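PDB 4XLG: structure-specific endonuclease subunit SLX1 from Candida glabrata, which is thought to be the catalytic subunit of the SLX1-SLX4 endonuclease, which cuts branched DNA near junctions with single-stranded DNA during repair and recombination. Local coordinates for residues Gln220-Ile225 against Val250-Cys255; Leu206-Lys211 against Phe239-Asp244. The protein carries 1 engineered substitution. All blocks are in the same frame, centred on the assembly; numbering follows the deposited sequence.

How the interactions relate
Both contacts lie in the C-terminal part of the chain, their centres about 13 Å apart, and they meet at the small antiparallel sheet of strands 239-241 and 250-252. Along the chain their segments alternate: 206-211, 220-225, 239-244, then 250-255. Interaction 1 joins the loop after the long helix 176-213 to strand 250-252 and the start of helix 253-260, round the zinc held by three cysteines and a histidine. Interaction 2 lays the far end of helix 176-213 on strand 239-241, beside the four-cysteine zinc. The ligands of the two zincs alternate in pairs along the chain, consistent with a RING-like cross-brace, so the sheet ties together the two metal sites and the helix packed against them.

Interaction 1: Gln220-Ile225 against Val250-Cys255; sequences QFCNKI and VSHLAC. With ZN (zinc ion), chain C.
The zinc site of three cysteines and one histidine in the SLX1-type finger brings Cys222 of the loop together with His252 and Cys255. Zinc is held by Cys222 SG at 2.4 Å, by His252 ND1 at 2.2 Å and by Cys255 SG at 2.4 Å, and Cys219 supplies the fourth ligand. Cys222 SG sits between its own backbone N and carbonyl carbon (chi1 80°), and it meets the imidazole in the plane of the ring, 3.3 Å from His252 ND1. The same sulfur accepts a weak bond from Lys224 N, as in zinc knuckles built on a CxxC pair. At the other end of the imidazole, His252 NE2 donates to a water at 2.7 Å, which in turn donates to Ile225 O; this fixes the ring's rotation from both nitrogens. Cys219 and Cys222 form one ligand pair and His252 and Cys255 the other, with Cys242 and Cys247 of the second site between them in sequence, the order of the first and third pairs in a RING-like cross-brace. Gln220 N pins the loop to the strand, donating to Val250 O at 3.0 Å, with an N-H...O angle of 156°. A second water links Gln220 OE1 to Val250 N. Phe221 packs against the start of the helix: Cys255 O lies over one ring face near the rim, Gln220 CG over the centre of the opposite face, and Ser251 CB comes to the edge, 3.6 Å from Phe221 CE2. Ser251 OG, in the plane of that ring, donates to the carbonyl of His252, the N-cap of helix 253-260, and Tyr259 of this helix meets the ring of Phe221.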
loop_
_atom_site.group_PDB
_atom_site.type_symbol
_atom_site.label_atom_id
_atom_site.label_comp_id
_atom_site.label_asym_id
_atom_site.label_seq_id
_atom_site.Cartn_x
_atom_site.Cartn_y
_atom_site.Cartn_z
ATOM N N GLN B 220 25.353 -3.689 7.002
ATOM C CA GLN B 220 25.867 -4.421 5.846
ATOM C C GLN B 220 26.836 -3.593 4.983
ATOM O O GLN B 220 27.808 -4.131 4.484
ATOM C CB GLN B 220 24.709 -4.919 4.972
ATOM C CG GLN B 220 25.151 -5.512 3.625
ATOM C CD GLN B 220 25.603 -6.968 3.716
ATOM O OE1 GLN B 220 25.379 -7.652 4.717
ATOM N NE2 GLN B 220 26.240 -7.446 2.660
ATOM N N PHE B 221 26.566 -2.292 4.829
ATOM C CA PHE B 221 27.342 -1.426 3.922
ATOM C C PHE B 221 28.389 -0.538 4.593
ATOM O O PHE B 221 29.521 -0.493 4.133
ATOM C CB PHE B 221 26.383 -0.551 3.103
ATOM C CG PHE B 221 25.256 -1.325 2.514
ATOM C CD1 PHE B 221 25.443 -2.080 1.361
ATOM C CD2 PHE B 221 24.039 -1.364 3.145
ATOM C CE1 PHE B 221 24.411 -2.838 0.849
ATOM C CE2 PHE B 221 22.977 -2.110 2.623
ATOM C CZ PHE B 221 23.166 -2.846 1.479
ATOM N N CYS B 222 28.044 0.161 5.677
ATOM C CA CYS B 222 29.019 1.094 6.269
ATOM C C CYS B 222 29.728 0.512 7.498
ATOM O O CYS B 222 30.687 1.108 8.009
ATOM C CB CYS B 222 28.338 2.408 6.648
ATOM S SG CYS B 222 27.443 2.343 8.216
ATOM N N ASN B 223 29.241 -0.635 7.976
ATOM C CA ASN B 223 29.908 -1.417 9.052
ATOM C C ASN B 223 29.789 -0.855 10.477
ATOM O O ASN B 223 30.325 -1.445 11.426
ATOM C CB ASN B 223 31.404 -1.615 8.735
ATOM C CG ASN B 223 31.627 -2.380 7.447
ATOM O OD1 ASN B 223 31.126 -3.491 7.281
ATOM N ND2 ASN B 223 32.359 -1.777 6.515
ATOM N N LYS B 224 29.115 0.272 10.653
ATOM C CA LYS B 224 28.960 0.811 11.995
ATOM C C LYS B 224 27.917 0.014 12.750
ATOM O O LYS B 224 27.009 -0.566 12.145
ATOM C CB LYS B 224 28.572 2.275 11.959
ATOM C CG LYS B 224 29.616 3.169 11.324
ATOM C CD LYS B 224 29.009 4.542 11.133
ATOM C CE LYS B 224 29.974 5.490 10.466
ATOM N NZ LYS B 224 29.232 6.727 10.117
ATOM N N ILE B 225 28.058 -0.024 14.073
ATOM C CA ILE B 225 27.153 -0.794 14.923
ATOM C C ILE B 225 25.703 -0.349 14.796
ATOM O O ILE B 225 25.400 0.848 14.754
ATOM C CB ILE B 225 27.586 -0.711 16.413
ATOM C CG1 ILE B 225 28.905 -1.446 16.613
ATOM C CG2 ILE B 225 26.524 -1.309 17.318
ATOM C CD1 ILE B 225 28.778 -2.946 16.509
ATOM N N VAL B 250 21.107 -6.775 7.900
ATOM C CA VAL B 250 20.618 -5.575 8.565
ATOM C C VAL B 250 21.488 -4.392 8.117
ATOM O O VAL B 250 22.684 -4.556 7.922
ATOM C CB VAL B 250 20.634 -5.747 10.109
ATOM C CG1 VAL B 250 22.039 -6.071 10.617
ATOM C CG2 VAL B 250 20.055 -4.533 10.809
ATOM N N SER B 251 20.899 -3.212 7.932
ATOM C CA SER B 251 21.677 -2.025 7.544
ATOM C C SER B 251 20.999 -0.742 8.063
ATOM O O SER B 251 19.855 -0.773 8.527
ATOM C CB SER B 251 21.816 -1.947 6.005
ATOM O OG SER B 251 20.537 -1.660 5.448
ATOM N N HIS B 252 21.694 0.382 7.957
ATOM C CA HIS B 252 21.022 1.681 8.011
ATOM C C HIS B 252 20.092 1.782 6.831
ATOM O O HIS B 252 20.468 1.368 5.736
ATOM C CB HIS B 252 22.074 2.817 8.000
ATOM C CG HIS B 252 22.907 2.840 9.241
ATOM N ND1 HIS B 252 24.266 2.629 9.233
ATOM C CD2 HIS B 252 22.560 2.991 10.543
ATOM C CE1 HIS B 252 24.725 2.650 10.472
ATOM N NE2 HIS B 252 23.705 2.864 11.284
ATOM N N LEU B 253 18.898 2.355 7.024
ATOM C CA LEU B 253 17.991 2.581 5.904
ATOM C C LEU B 253 18.661 3.428 4.806
ATOM O O LEU B 253 18.546 3.120 3.602
ATOM C CB LEU B 253 16.706 3.280 6.362
ATOM C CG LEU B 253 15.626 3.438 5.272
ATOM C CD1 LEU B 253 15.172 2.076 4.681
ATOM C CD2 LEU B 253 14.408 4.235 5.799
ATOM N N ALA B 254 19.343 4.499 5.210
ATOM C CA ALA B 254 20.033 5.344 4.222
ATOM C C ALA B 254 21.066 4.559 3.441
ATOM O O ALA B 254 21.232 4.768 2.230
ATOM C CB ALA B 254 20.701 6.556 4.886
ATOM N N CYS B 255 21.787 3.676 4.127
ATOM C CA CYS B 255 22.804 2.875 3.459
ATOM C C CYS B 255 22.193 1.887 2.456
ATOM O O CYS B 255 22.736 1.690 1.362
ATOM C CB CYS B 255 23.654 2.146 4.500
ATOM S SG CYS B 255 24.629 3.366 5.444
HETATM ZN ZN ZN C . 25.261 2.025 7.360
HETATM O O HOH W 1 24.092 -7.421 7.268
HETATM O O HOH W 2 23.564 2.454 13.990
#

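Interaction 2: Leu206-Lys211 against Phe239-Asp244; sequences LLYKEK and FAFCRD. With ZN (zinc ion), chain D.
Tyr208 on the helix and Phe241 on the strand both hold CG anti to the carbonyl carbon, chi1 -67° and -56°, and their side chains run past each other in opposite directions. The rings form an offset stack, with centroids 4.3 Å apart and planes only 11° from parallel. Because the side chains run in opposite directions, each ring also receives the other's CB: Phe241 CB lies 3.6 Å from the centroid of the Tyr208 ring, displaced toward the CE1 and CZ rim, while Tyr208 CB stands nearly straight over the centre of the Phe241 ring. Further along the helix, the aliphatic part of Lys211 also touches this ring, its CD 3.9 Å from Phe241 CD2, and its NZ goes on to bond Thr245 O. Beyond the stack, Tyr208 OH reaches the loop after the strand and donates to Cys242 O at 2.7 Å, approaching from above the carbonyl plane. A water donates to the same hydroxyl at 3.2 Å and also to Phe241 O at 2.8 Å. Cys242 points its sulfur to the second zinc, with SG at 2.4 Å from the metal; Cys247, Cys279 and Cys282 complete that site, and Asp244 N donates to the same sulfur. Leu298 of helix 288-299 touches both side chains, and Tyr294 meets Tyr208 edge-to-face. The hydroxyl of this buried tyrosine thus serves as both donor and acceptor, and its bond to the backbone carbonyl of a zinc ligand ties helix 176-213 to the finger and may help position Cys242.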
loop_
_atom_site.group_PDB
_atom_site.type_symbol
_atom_site.label_atom_id
_atom_site.label_comp_id
_atom_site.label_asym_id
_atom_site.label_seq_id
_atom_site.Cartn_x
_atom_site.Cartn_y
_atom_site.Cartn_z
ATOM N N LEU B 206 8.756 -7.447 16.860
ATOM C CA LEU B 206 9.456 -7.924 18.055
ATOM C C LEU B 206 10.803 -8.553 17.697
ATOM O O LEU B 206 11.816 -8.313 18.357
ATOM C CB LEU B 206 8.580 -8.940 18.804
ATOM C CG LEU B 206 7.363 -8.406 19.560
ATOM C CD1 LEU B 206 6.538 -9.542 20.204
ATOM C CD2 LEU B 206 7.804 -7.394 20.610
ATOM N N LEU B 207 10.832 -9.362 16.640
ATOM C CA LEU B 207 12.094 -9.987 16.218
ATOM C C LEU B 207 13.143 -8.976 15.731
ATOM O O LEU B 207 14.335 -9.103 16.091
ATOM C CB LEU B 207 11.828 -11.020 15.113
ATOM C CG LEU B 207 11.128 -12.312 15.534
ATOM C CD1 LEU B 207 10.601 -13.083 14.308
ATOM C CD2 LEU B 207 12.104 -13.182 16.337
ATOM N N TYR B 208 12.732 -7.978 14.941
ATOM C CA TYR B 208 13.676 -6.912 14.542
ATOM C C TYR B 208 14.187 -6.087 15.742
ATOM O O TYR B 208 15.365 -5.741 15.830
ATOM C CB TYR B 208 13.026 -5.961 13.539
ATOM C CG TYR B 208 12.725 -6.598 12.207
ATOM C CD1 TYR B 208 13.448 -7.707 11.745
ATOM C CD2 TYR B 208 11.736 -6.045 11.363
ATOM C CE1 TYR B 208 13.150 -8.279 10.475
ATOM C CE2 TYR B 208 11.452 -6.612 10.135
ATOM C CZ TYR B 208 12.152 -7.685 9.685
ATOM O OH TYR B 208 11.807 -8.189 8.435
ATOM N N LYS B 209 13.275 -5.751 16.640
ATOM C CA LYS B 209 13.631 -4.988 17.833
ATOM C C LYS B 209 14.691 -5.725 18.636
ATOM O O LYS B 209 15.633 -5.101 19.166
ATOM C CB LYS B 209 12.378 -4.714 18.702
ATOM C CG LYS B 209 12.727 -4.016 20.042
ATOM C CD LYS B 209 11.484 -3.714 20.884
ATOM C CE LYS B 209 11.870 -3.091 22.240
ATOM N NZ LYS B 209 12.982 -2.088 22.062
ATOM N N GLU B 210 14.551 -7.049 18.739
ATOM C CA GLU B 210 15.564 -7.835 19.433
ATOM C C GLU B 210 16.917 -7.733 18.744
ATOM O O GLU B 210 17.943 -7.674 19.409
ATOM C CB GLU B 210 15.141 -9.307 19.544
ATOM N N LYS B 211 16.932 -7.715 17.410
ATOM C CA LYS B 211 18.187 -7.564 16.686
ATOM C C LYS B 211 18.833 -6.234 17.031
ATOM O O LYS B 211 20.018 -6.177 17.231
ATOM C CB LYS B 211 17.986 -7.655 15.161
ATOM C CG LYS B 211 17.582 -9.034 14.673
ATOM C CD LYS B 211 17.231 -8.965 13.187
ATOM C CE LYS B 211 16.534 -10.225 12.697
ATOM N NZ LYS B 211 17.561 -11.185 12.270
ATOM N N PHE B 239 16.489 1.799 10.313
ATOM C CA PHE B 239 17.184 0.587 9.929
ATOM C C PHE B 239 16.376 -0.178 8.894
ATOM O O PHE B 239 15.169 0.029 8.764
ATOM C CB PHE B 239 17.424 -0.295 11.128
ATOM C CG PHE B 239 18.163 0.405 12.229
ATOM C CD1 PHE B 239 19.439 0.907 12.009
ATOM C CD2 PHE B 239 17.568 0.606 13.457
ATOM C CE1 PHE B 239 20.143 1.580 13.027
ATOM C CE2 PHE B 239 18.261 1.252 14.489
ATOM C CZ PHE B 239 19.545 1.757 14.271
ATOM N N ALA B 240 17.060 -1.061 8.185
ATOM C CA ALA B 240 16.454 -1.902 7.164
ATOM C C ALA B 240 16.832 -3.341 7.461
ATOM O O ALA B 240 17.989 -3.627 7.846
ATOM C CB ALA B 240 16.929 -1.492 5.754
ATOM N N PHE B 241 15.856 -4.238 7.320
ATOM C CA PHE B 241 16.037 -5.655 7.621
ATOM C C PHE B 241 15.573 -6.498 6.457
ATOM O O PHE B 241 14.672 -6.098 5.724
ATOM C CB PHE B 241 15.233 -6.077 8.863
ATOM C CG PHE B 241 15.535 -5.271 10.085
ATOM C CD1 PHE B 241 14.940 -4.032 10.279
ATOM C CD2 PHE B 241 16.420 -5.755 11.033
ATOM C CE1 PHE B 241 15.215 -3.296 11.414
ATOM C CE2 PHE B 241 16.699 -5.031 12.183
ATOM C CZ PHE B 241 16.104 -3.798 12.363
ATOM N N CYS B 242 16.117 -7.699 6.341
ATOM C CA CYS B 242 15.582 -8.635 5.376
ATOM C C CYS B 242 14.194 -9.073 5.825
ATOM O O CYS B 242 13.936 -9.198 7.036
ATOM C CB CYS B 242 16.490 -9.854 5.216
ATOM S SG CYS B 242 15.830 -10.973 3.892
ATOM N N ARG B 243 13.298 -9.301 4.867
ATOM C CA ARG B 243 11.966 -9.794 5.202
ATOM C C ARG B 243 12.027 -11.196 5.787
ATOM O O ARG B 243 11.118 -11.605 6.492
ATOM C CB ARG B 243 11.047 -9.786 3.975
ATOM C CG ARG B 243 11.371 -10.839 2.929
ATOM C CD ARG B 243 10.232 -10.814 1.895
ATOM N NE ARG B 243 10.458 -11.657 0.722
ATOM C CZ ARG B 243 10.038 -12.918 0.616
ATOM N NH1 ARG B 243 9.382 -13.491 1.624
ATOM N NH2 ARG B 243 10.275 -13.605 -0.496
ATOM N N ASP B 244 13.086 -11.942 5.484
ATOM C CA ASP B 244 13.300 -13.234 6.119
ATOM C C ASP B 244 13.953 -12.981 7.494
ATOM O O ASP B 244 15.134 -12.620 7.565
ATOM C CB ASP B 244 14.177 -14.124 5.226
ATOM C CG ASP B 244 14.488 -15.486 5.838
ATOM O OD1 ASP B 244 14.211 -15.722 7.034
ATOM O OD2 ASP B 244 15.058 -16.329 5.107
HETATM ZN ZN ZN D . 18.016 -11.808 3.211
HETATM O O HOH W 3 12.068 -5.523 6.623
#